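Local coordinates for protein choline kinase (Cryptosporidium parvum, PDB 3MES) that probably phosphorylates choline, and perhaps ethanolamine, and binds ADP and magnesium ions, at residues 54-68 with 100-112. Sequence-based numbering, arbitrary orientation.
With ADP (adenosine-5'-diphosphate), chain I.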
ATOM      1  N   ILE B  54     -17.667  29.237  13.067  1.00 26.95           N
ATOM      2  CA  ILE B  54     -16.788  28.239  12.477  1.00 26.53           C
ATOM      3  C   ILE B  54     -16.551  28.566  11.009  1.00 26.28           C
ATOM      4  O   ILE B  54     -15.444  28.403  10.493  1.00 26.12           O
ATOM      5  CB  ILE B  54     -17.385  26.825  12.601  1.00 26.50           C
ATOM      6  CG1 ILE B  54     -17.495  26.424  14.075  1.00 26.37           C
ATOM      7  CG2 ILE B  54     -16.539  25.823  11.835  1.00 26.54           C
ATOM      8  CD1 ILE B  54     -18.234  25.128  14.305  1.00 26.18           C
ATOM      9  N   ILE B  55     -17.601  29.040  10.346  1.00 25.92           N
ATOM     10  CA  ILE B  55     -17.527  29.407   8.937  1.00 25.59           C
ATOM     11  C   ILE B  55     -16.675  30.659   8.721  1.00 25.37           C
ATOM     12  O   ILE B  55     -15.918  30.747   7.754  1.00 25.33           O
ATOM     13  CB  ILE B  55     -18.933  29.606   8.341  1.00 25.62           C
ATOM     14  CG1 ILE B  55     -19.732  28.304   8.443  1.00 25.64           C
ATOM     15  CG2 ILE B  55     -18.844  30.076   6.895  1.00 25.65           C
ATOM     16  CD1 ILE B  55     -21.061  28.337   7.724  1.00 25.69           C
ATOM     17  N   GLY B  56     -16.793  31.621   9.630  1.00 25.06           N
ATOM     18  CA  GLY B  56     -15.951  32.810   9.577  1.00 24.74           C
ATOM     19  C   GLY B  56     -14.488  32.446   9.761  1.00 24.45           C
ATOM     20  O   GLY B  56     -13.620  32.937   9.043  1.00 24.53           O
ATOM     21  N   ILE B  57     -14.221  31.576  10.728  1.00 24.23           N
ATOM     22  CA  ILE B  57     -12.863  31.123  11.003  1.00 23.88           C
ATOM     23  C   ILE B  57     -12.275  30.357   9.821  1.00 23.80           C
ATOM     24  O   ILE B  57     -11.078  30.447   9.548  1.00 23.71           O
ATOM     25  CB  ILE B  57     -12.816  30.241  12.267  1.00 23.88           C
ATOM     26  CG1 ILE B  57     -13.043  31.098  13.514  1.00 23.72           C
ATOM     27  CG2 ILE B  57     -11.487  29.494  12.356  1.00 23.65           C
ATOM     28  CD1 ILE B  57     -13.157  30.305  14.801  1.00 23.44           C
ATOM     29  N   CYS B  58     -13.123  29.613   9.116  1.00 23.69           N
ATOM     30  CA  CYS B  58     -12.684  28.810   7.978  1.00 23.57           C
ATOM     31  C   CYS B  58     -12.352  29.653   6.747  1.00 23.68           C
ATOM     32  O   CYS B  58     -11.299  29.474   6.133  1.00 23.52           O
ATOM     33  CB  CYS B  58     -13.729  27.747   7.625  1.00 23.50           C
ATOM     34  SG  CYS B  58     -13.834  26.363   8.797  1.00 23.10           S
ATOM     35  N   ARG B  59     -13.245  30.572   6.384  1.00 23.85           N
ATOM     36  CA  ARG B  59     -13.032  31.379   5.187  1.00 24.06           C
ATOM     37  C   ARG B  59     -11.805  32.266   5.346  1.00 24.20           C
ATOM     38  O   ARG B  59     -11.177  32.657   4.364  1.00 24.32           O
ATOM     39  CB  ARG B  59     -14.258  32.240   4.863  1.00 24.07           C
ATOM     40  CG  ARG B  59     -15.547  31.765   5.491  1.00 24.30           C
ATOM     41  CD  ARG B  59     -16.714  31.805   4.513  1.00 24.52           C
ATOM     42  NE  ARG B  59     -16.574  32.817   3.467  1.00 25.05           N
ATOM     43  CZ  ARG B  59     -16.941  34.090   3.592  1.00 24.69           C
ATOM     44  NH1 ARG B  59     -17.461  34.531   4.731  1.00 24.86           N
ATOM     45  NH2 ARG B  59     -16.780  34.925   2.575  1.00 24.77           N
ATOM     46  N   LYS B  60     -11.464  32.573   6.592  1.00 24.36           N
ATOM     47  CA  LYS B  60     -10.375  33.495   6.884  1.00 24.51           C
ATOM     48  C   LYS B  60      -9.011  32.814   6.858  1.00 24.45           C
ATOM     49  O   LYS B  60      -7.995  33.450   6.574  1.00 24.44           O
ATOM     50  CB  LYS B  60     -10.601  34.160   8.244  1.00 24.56           C
ATOM     51  CG  LYS B  60      -9.467  35.065   8.689  1.00 25.01           C
ATOM     52  CD  LYS B  60      -9.785  35.732  10.018  1.00 25.95           C
ATOM     53  CE  LYS B  60      -8.708  36.736  10.404  1.00 26.50           C
ATOM     54  NZ  LYS B  60      -9.092  37.512  11.617  1.00 27.33           N
ATOM     55  N   ASN B  61      -8.991  31.519   7.149  1.00 24.41           N
ATOM     56  CA  ASN B  61      -7.735  30.805   7.341  1.00 24.35           C
ATOM     57  C   ASN B  61      -7.461  29.715   6.309  1.00 24.32           C
ATOM     58  O   ASN B  61      -6.315  29.311   6.116  1.00 24.45           O
ATOM     59  CB  ASN B  61      -7.678  30.224   8.755  1.00 24.36           C
ATOM     60  CG  ASN B  61      -7.691  31.299   9.825  1.00 24.68           C
ATOM     61  OD1 ASN B  61      -6.675  31.942  10.085  1.00 25.20           O
ATOM     62  ND2 ASN B  61      -8.847  31.500  10.451  1.00 24.82           N
ATOM     63  N   ILE B  62      -8.511  29.238   5.648  1.00 24.30           N
ATOM     64  CA  ILE B  62      -8.360  28.188   4.644  1.00 24.19           C
ATOM     65  C   ILE B  62      -8.160  28.776   3.253  1.00 24.27           C
ATOM     66  O   ILE B  62      -9.076  29.367   2.690  1.00 24.24           O
ATOM     67  CB  ILE B  62      -9.586  27.258   4.606  1.00 24.18           C
ATOM     68  CG1 ILE B  62      -9.925  26.751   6.008  1.00 23.86           C
ATOM     69  CG2 ILE B  62      -9.344  26.101   3.646  1.00 24.19           C
ATOM     70  CD1 ILE B  62     -11.154  25.870   6.051  1.00 23.30           C
ATOM     71  N   PRO B  63      -6.958  28.600   2.687  1.00 24.42           N
ATOM     72  CA  PRO B  63      -6.646  29.131   1.365  1.00 24.55           C
ATOM     73  C   PRO B  63      -7.740  28.816   0.350  1.00 24.70           C
ATOM     74  O   PRO B  63      -8.136  27.660   0.208  1.00 24.79           O
ATOM     75  CB  PRO B  63      -5.355  28.396   0.993  1.00 24.53           C
ATOM     76  CG  PRO B  63      -4.709  28.101   2.297  1.00 24.43           C
ATOM     77  CD  PRO B  63      -5.830  27.847   3.267  1.00 24.46           C
ATOM     78  N   GLY B  64      -8.225  29.844  -0.342  1.00 24.88           N
ATOM     79  CA  GLY B  64      -9.231  29.670  -1.384  1.00 25.06           C
ATOM     80  C   GLY B  64     -10.657  29.883  -0.908  1.00 25.29           C
ATOM     81  O   GLY B  64     -11.562  30.111  -1.716  1.00 25.27           O
ATOM     82  N   TRP B  65     -10.858  29.813   0.405  1.00 25.37           N
ATOM     83  CA  TRP B  65     -12.192  29.906   0.993  1.00 25.58           C
ATOM     84  C   TRP B  65     -12.611  31.351   1.233  1.00 25.93           C
ATOM     85  O   TRP B  65     -13.788  31.636   1.458  1.00 25.91           O
ATOM     86  CB  TRP B  65     -12.243  29.137   2.315  1.00 25.39           C
ATOM     87  CG  TRP B  65     -12.263  27.645   2.163  1.00 24.88           C
ATOM     88  CD1 TRP B  65     -11.527  26.898   1.290  1.00 24.44           C
ATOM     89  CD2 TRP B  65     -13.044  26.716   2.927  1.00 24.32           C
ATOM     90  NE1 TRP B  65     -11.812  25.563   1.454  1.00 24.20           N
ATOM     91  CE2 TRP B  65     -12.738  25.425   2.453  1.00 24.09           C
ATOM     92  CE3 TRP B  65     -13.976  26.852   3.961  1.00 24.02           C
ATOM     93  CZ2 TRP B  65     -13.330  24.279   2.977  1.00 24.01           C
ATOM     94  CZ3 TRP B  65     -14.562  25.714   4.481  1.00 23.91           C
ATOM     95  CH2 TRP B  65     -14.238  24.443   3.988  1.00 24.10           C
ATOM     96  N   LYS B  66     -11.641  32.259   1.193  1.00 26.38           N
ATOM     97  CA  LYS B  66     -11.891  33.667   1.485  1.00 26.89           C
ATOM     98  C   LYS B  66     -13.160  34.203   0.815  1.00 27.08           C
ATOM     99  O   LYS B  66     -14.014  34.790   1.476  1.00 27.14           O
ATOM    100  CB  LYS B  66     -10.684  34.516   1.077  1.00 26.96           C
ATOM    101  CG  LYS B  66     -10.720  35.941   1.602  1.00 27.46           C
ATOM    102  CD  LYS B  66     -10.534  35.978   3.115  1.00 28.42           C
ATOM    103  CE  LYS B  66     -10.380  37.408   3.617  1.00 28.73           C
ATOM    104  NZ  LYS B  66     -10.112  37.464   5.082  1.00 29.16           N
ATOM    105  N   GLU B  67     -13.284  33.994  -0.490  1.00 27.37           N
ATOM    106  CA  GLU B  67     -14.371  34.605  -1.255  1.00 27.81           C
ATOM    107  C   GLU B  67     -15.622  33.740  -1.389  1.00 27.80           C
ATOM    108  O   GLU B  67     -16.611  34.166  -1.982  1.00 27.92           O
ATOM    109  CB  GLU B  67     -13.877  35.023  -2.644  1.00 27.95           C
ATOM    110  CG  GLU B  67     -13.002  36.263  -2.628  1.00 28.84           C
ATOM    111  CD  GLU B  67     -13.694  37.443  -1.974  1.00 30.07           C
ATOM    112  OE1 GLU B  67     -14.786  37.828  -2.450  1.00 30.53           O
ATOM    113  OE2 GLU B  67     -13.151  37.982  -0.984  1.00 30.33           O
ATOM    114  N   ILE B  68     -15.582  32.532  -0.839  1.00 27.82           N
ATOM    115  CA  ILE B  68     -16.707  31.611  -0.958  1.00 27.78           C
ATOM    116  C   ILE B  68     -17.887  32.037  -0.087  1.00 27.80           C
ATOM    117  O   ILE B  68     -17.727  32.287   1.109  1.00 27.84           O
ATOM    118  CB  ILE B  68     -16.299  30.172  -0.589  1.00 27.74           C
ATOM    119  CG1 ILE B  68     -15.200  29.671  -1.529  1.00 27.54           C
ATOM    120  CG2 ILE B  68     -17.508  29.252  -0.629  1.00 27.69           C
ATOM    121  CD1 ILE B  68     -14.709  28.267  -1.212  1.00 27.25           C
ATOM    122  N   LEU B 100     -10.227  23.957  -5.507  1.00 28.33           N
ATOM    123  CA  LEU B 100      -9.926  23.989  -4.080  1.00 28.22           C
ATOM    124  C   LEU B 100      -9.069  22.800  -3.667  1.00 28.13           C
ATOM    125  O   LEU B 100      -9.431  21.646  -3.909  1.00 28.06           O
ATOM    126  CB  LEU B 100     -11.216  24.002  -3.255  1.00 28.30           C
ATOM    127  CG  LEU B 100     -12.104  25.246  -3.363  1.00 28.48           C
ATOM    128  CD1 LEU B 100     -13.357  25.078  -2.517  1.00 28.36           C
ATOM    129  CD2 LEU B 100     -11.337  26.500  -2.955  1.00 28.30           C
ATOM    130  N   LYS B 101      -7.932  23.086  -3.042  1.00 27.97           N
ATOM    131  CA  LYS B 101      -7.080  22.031  -2.516  1.00 27.80           C
ATOM    132  C   LYS B 101      -7.743  21.372  -1.313  1.00 27.57           C
ATOM    133  O   LYS B 101      -7.480  20.210  -1.008  1.00 27.59           O
ATOM    134  CB  LYS B 101      -5.701  22.574  -2.132  1.00 27.82           C
ATOM    135  CG  LYS B 101      -4.769  21.506  -1.580  1.00 28.08           C
ATOM    136  CD  LYS B 101      -3.326  21.975  -1.513  1.00 28.41           C
ATOM    137  CE  LYS B 101      -3.097  22.916  -0.346  1.00 28.78           C
ATOM    138  NZ  LYS B 101      -1.672  23.346  -0.268  1.00 29.28           N
ATOM    139  N   HIS B 102      -8.608  22.122  -0.636  1.00 27.29           N
ATOM    140  CA  HIS B 102      -9.299  21.616   0.547  1.00 27.01           C
ATOM    141  C   HIS B 102     -10.798  21.886   0.478  1.00 26.80           C
ATOM    142  O   HIS B 102     -11.284  22.853   1.065  1.00 26.75           O
ATOM    143  CB  HIS B 102      -8.729  22.250   1.816  1.00 26.91           C
ATOM    144  CG  HIS B 102      -7.272  21.987   2.025  1.00 26.99           C
ATOM    145  ND1 HIS B 102      -6.308  22.957   1.850  1.00 27.04           N
ATOM    146  CD2 HIS B 102      -6.612  20.866   2.400  1.00 26.85           C
ATOM    147  CE1 HIS B 102      -5.118  22.445   2.108  1.00 26.79           C
ATOM    148  NE2 HIS B 102      -5.275  21.177   2.444  1.00 26.98           N
ATOM    149  N   PRO B 103     -11.535  21.030  -0.244  1.00 26.66           N
ATOM    150  CA  PRO B 103     -12.989  21.130  -0.347  1.00 26.55           C
ATOM    151  C   PRO B 103     -13.673  20.732   0.958  1.00 26.37           C
ATOM    152  O   PRO B 103     -14.731  21.264   1.293  1.00 26.32           O
ATOM    153  CB  PRO B 103     -13.329  20.127  -1.452  1.00 26.55           C
ATOM    154  CG  PRO B 103     -12.227  19.140  -1.414  1.00 26.51           C
ATOM    155  CD  PRO B 103     -11.000  19.917  -1.045  1.00 26.66           C
ATOM    156  N   ARG B 104     -13.067  19.796   1.681  1.00 26.23           N
ATOM    157  CA  ARG B 104     -13.558  19.391   2.992  1.00 26.07           C
ATOM    158  C   ARG B 104     -12.441  19.525   4.020  1.00 25.65           C
ATOM    159  O   ARG B 104     -11.279  19.263   3.717  1.00 25.62           O
ATOM    160  CB  ARG B 104     -14.068  17.947   2.958  1.00 26.21           C
ATOM    161  CG  ARG B 104     -15.272  17.736   2.049  1.00 27.38           C
ATOM    162  CD  ARG B 104     -15.474  16.264   1.699  1.00 28.91           C
ATOM    163  NE  ARG B 104     -15.985  15.483   2.823  1.00 30.36           N
ATOM    164  CZ  ARG B 104     -17.270  15.410   3.160  1.00 31.09           C
ATOM    165  NH1 ARG B 104     -18.180  16.082   2.465  1.00 31.43           N
ATOM    166  NH2 ARG B 104     -17.648  14.671   4.195  1.00 31.42           N
ATOM    167  N   ILE B 105     -12.791  19.946   5.229  1.00 25.18           N
ATOM    168  CA  ILE B 105     -11.819  20.024   6.311  1.00 24.83           C
ATOM    169  C   ILE B 105     -12.401  19.478   7.607  1.00 24.70           C
ATOM    170  O   ILE B 105     -13.613  19.279   7.720  1.00 24.65           O
ATOM    171  CB  ILE B 105     -11.300  21.467   6.541  1.00 24.73           C
ATOM    172  CG1 ILE B 105     -12.407  22.369   7.093  1.00 24.54           C
ATOM    173  CG2 ILE B 105     -10.700  22.033   5.264  1.00 24.54           C
ATOM    174  CD1 ILE B 105     -12.677  22.172   8.573  1.00 23.88           C
ATOM    175  N   LEU B 106     -11.526  19.229   8.576  1.00 24.54           N
ATOM    176  CA  LEU B 106     -11.934  18.726   9.880  1.00 24.49           C
ATOM    177  C   LEU B 106     -11.706  19.816  10.920  1.00 24.49           C
ATOM    178  O   LEU B 106     -10.569  20.205  11.182  1.00 24.41           O
ATOM    179  CB  LEU B 106     -11.134  17.466  10.229  1.00 24.42           C
ATOM    180  CG  LEU B 106     -11.514  16.654  11.470  1.00 24.28           C
ATOM    181  CD1 LEU B 106     -11.109  17.374  12.749  1.00 24.10           C
ATOM    182  CD2 LEU B 106     -13.000  16.329  11.468  1.00 24.32           C
ATOM    183  N   PHE B 107     -12.792  20.322  11.495  1.00 24.68           N
ATOM    184  CA  PHE B 107     -12.701  21.394  12.483  1.00 24.87           C
ATOM    185  C   PHE B 107     -12.708  20.811  13.889  1.00 25.07           C
ATOM    186  O   PHE B 107     -13.710  20.258  14.333  1.00 25.10           O
ATOM    187  CB  PHE B 107     -13.860  22.377  12.317  1.00 24.82           C
ATOM    188  CG  PHE B 107     -13.607  23.726  12.932  1.00 24.68           C
ATOM    189  CD1 PHE B 107     -13.213  24.798  12.146  1.00 24.45           C
ATOM    190  CD2 PHE B 107     -13.766  23.924  14.293  1.00 24.44           C
ATOM    191  CE1 PHE B 107     -12.979  26.041  12.706  1.00 24.02           C
ATOM    192  CE2 PHE B 107     -13.534  25.167  14.859  1.00 24.34           C
ATOM    193  CZ  PHE B 107     -13.140  26.225  14.064  1.00 24.04           C
ATOM    194  N   ARG B 108     -11.585  20.944  14.587  1.00 25.33           N
ATOM    195  CA  ARG B 108     -11.432  20.343  15.906  1.00 25.68           C
ATOM    196  C   ARG B 108     -11.385  21.389  17.016  1.00 26.09           C
ATOM    197  O   ARG B 108     -10.519  22.262  17.023  1.00 26.05           O
ATOM    198  CB  ARG B 108     -10.168  19.478  15.949  1.00 25.54           C
ATOM    199  CG  ARG B 108      -9.869  18.875  17.308  1.00 24.98           C
ATOM    200  CD  ARG B 108      -8.558  18.098  17.294  1.00 23.97           C
ATOM    201  NE  ARG B 108      -8.620  16.919  16.435  1.00 23.29           N
ATOM    202  CZ  ARG B 108      -9.059  15.727  16.831  1.00 23.07           C
ATOM    203  NH1 ARG B 108      -9.483  15.557  18.077  1.00 22.87           N
ATOM    204  NH2 ARG B 108      -9.076  14.707  15.985  1.00 22.60           N
ATOM    205  N   ILE B 109     -12.323  21.291  17.953  1.00 26.66           N
ATOM    206  CA  ILE B 109     -12.321  22.150  19.130  1.00 27.29           C
ATOM    207  C   ILE B 109     -11.979  21.333  20.376  1.00 27.78           C
ATOM    208  O   ILE B 109     -12.666  20.368  20.700  1.00 27.84           O
ATOM    209  CB  ILE B 109     -13.676  22.856  19.320  1.00 27.25           C
ATOM    210  CG1 ILE B 109     -14.046  23.640  18.057  1.00 27.21           C
ATOM    211  CG2 ILE B 109     -13.629  23.778  20.529  1.00 27.24           C
ATOM    212  CD1 ILE B 109     -15.274  24.510  18.216  1.00 27.29           C
ATOM    213  N   TYR B 110     -10.913  21.723  21.067  1.00 28.41           N
ATOM    214  CA  TYR B 110     -10.423  20.954  22.207  1.00 29.04           C
ATOM    215  C   TYR B 110     -11.385  20.983  23.390  1.00 29.50           C
ATOM    216  O   TYR B 110     -11.670  22.045  23.946  1.00 29.60           O
ATOM    217  CB  TYR B 110      -9.046  21.458  22.646  1.00 28.97           C
ATOM    218  CG  TYR B 110      -8.019  21.482  21.537  1.00 29.14           C
ATOM    219  CD1 TYR B 110      -7.822  20.374  20.724  1.00 29.11           C
ATOM    220  CD2 TYR B 110      -7.236  22.609  21.313  1.00 29.21           C
ATOM    221  CE1 TYR B 110      -6.883  20.390  19.712  1.00 29.08           C
ATOM    222  CE2 TYR B 110      -6.292  22.633  20.302  1.00 28.99           C
ATOM    223  CZ  TYR B 110      -6.121  21.520  19.506  1.00 29.06           C
ATOM    224  OH  TYR B 110      -5.183  21.531  18.497  1.00 28.86           O
ATOM    225  N   GLY B 111     -11.880  19.811  23.771  1.00 29.99           N
ATOM    226  CA  GLY B 111     -12.689  19.677  24.974  1.00 30.72           C
ATOM    227  C   GLY B 111     -11.799  19.293  26.139  1.00 31.25           C
ATOM    228  O   GLY B 111     -10.611  19.043  25.955  1.00 31.30           O
ATOM    229  N   LYS B 112     -12.364  19.252  27.342  1.00 31.84           N
ATOM    230  CA  LYS B 112     -11.596  18.836  28.512  1.00 32.45           C
ATOM    231  C   LYS B 112     -11.469  17.315  28.549  1.00 32.81           C
ATOM    232  O   LYS B 112     -12.464  16.598  28.455  1.00 32.87           O
ATOM    233  CB  LYS B 112     -12.231  19.361  29.802  1.00 32.44           C
ATOM    234  CG  LYS B 112     -13.663  18.911  30.029  1.00 32.61           C
ATOM    235  CD  LYS B 112     -14.236  19.533  31.295  1.00 33.11           C
ATOM    236  CE  LYS B 112     -15.692  19.139  31.495  1.00 33.31           C
ATOM    237  NZ  LYS B 112     -15.859  17.658  31.559  1.00 33.36           N
TER
HETATM  238  PB  ADP I 425     -11.447  12.427  20.161  1.00 25.25           P
HETATM  239  O1B ADP I 425     -12.643  13.105  20.789  1.00 25.82           O
HETATM  240  O2B ADP I 425     -10.219  13.298  20.054  1.00 25.37           O
HETATM  241  O3B ADP I 425     -11.190  11.032  20.682  1.00 25.78           O
HETATM  242  PA  ADP I 425     -11.044  11.412  17.547  1.00 24.67           P
HETATM  243  O1A ADP I 425     -10.659  10.065  18.112  1.00 24.49           O
HETATM  244  O2A ADP I 425      -9.993  12.333  16.985  1.00 25.10           O
HETATM  245  O3A ADP I 425     -11.911  12.224  18.635  1.00 24.92           O
HETATM  246  O5' ADP I 425     -12.171  11.171  16.428  1.00 24.63           O
HETATM  247  C5' ADP I 425     -11.813  11.024  15.063  1.00 24.68           C
HETATM  248  C4' ADP I 425     -12.952  10.303  14.367  1.00 24.31           C
HETATM  249  O4' ADP I 425     -13.644  11.229  13.532  1.00 24.16           O
HETATM  250  C3' ADP I 425     -12.407   9.204  13.473  1.00 24.43           C
HETATM  251  O3' ADP I 425     -12.958   7.946  13.862  1.00 25.27           O
HETATM  252  C2' ADP I 425     -12.847   9.568  12.073  1.00 24.27           C
HETATM  253  O2' ADP I 425     -13.961   8.754  11.705  1.00 24.03           O
HETATM  254  C1' ADP I 425     -13.266  11.023  12.174  1.00 24.07           C
HETATM  255  N9  ADP I 425     -12.100  11.892  11.890  1.00 23.82           N
HETATM  256  C8  ADP I 425     -11.312  12.476  12.814  1.00 23.86           C
HETATM  257  N7  ADP I 425     -10.331  13.212  12.232  1.00 23.35           N
HETATM  258  C5  ADP I 425     -10.488  13.101  10.899  1.00 23.63           C
HETATM  259  C6  ADP I 425      -9.795  13.625   9.699  1.00 23.48           C
HETATM  260  N6  ADP I 425      -8.714  14.432   9.815  1.00 23.34           N
HETATM  261  N1  ADP I 425     -10.282  13.269   8.488  1.00 23.44           N
HETATM  262  C2  ADP I 425     -11.356  12.466   8.364  1.00 23.64           C
HETATM  263  N3  ADP I 425     -12.036  11.956   9.406  1.00 23.57           N
HETATM  264  C4  ADP I 425     -11.656  12.231  10.678  1.00 23.81           C
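Ile-54, Ile-57 and Cys-58 of helix 51-61 pack against the ring of Phe-107 on strand 104-109, a worked example of a helix packed on one side of the antiparallel N-lobe sheet of a kinase-like fold while the other side of the same strand serves the nucleotide. The apolar contacts differ in approach. Ile-54 lays CG2 over one face of the phenyl ring, 3.7 Å from its centroid, a CH-pi contact; with CG2 anti to the backbone N, it is this methyl that faces the ring. Ile-57 brings its own CG2 to the ring edge, 3.8 Å from Phe-107 CE1, and Cys-58 SG comes in obliquely, 3.7 Å from Phe-107 CD1, as a sulfur-aromatic contact. Just past the helix, Ile-62 CD1 lies 3.9 Å from Ile-105 CG1 and also sits above one face of the Trp-65 indole, toward its rim. Farther on, Ile-68 and Leu-100 meet tip to tip through their CD1 methyls.

A single polar link crosses between the segments: Trp-65 NE1 donates to His-102 O over 2.8 Å, bent to 137° at the hydrogen although the acceptor lies close to the indole plane. It ties the turn after the helix to the backbone leading into strand 104-109, whose flanking strands are 85-91 and 146-150.

On the nucleotide side, Leu-106 and Arg-108 meet ADP. Leu-106 CG packs 3.7 Å from ADP N7, and Glu-149 forms a salt bridge with Arg-108 NE. The guanidinium reaches both phosphates, NH1 bonding to ADP O2B and NH2 to ADP O2A at 2.7 Å, the latter nearly straight at 174°.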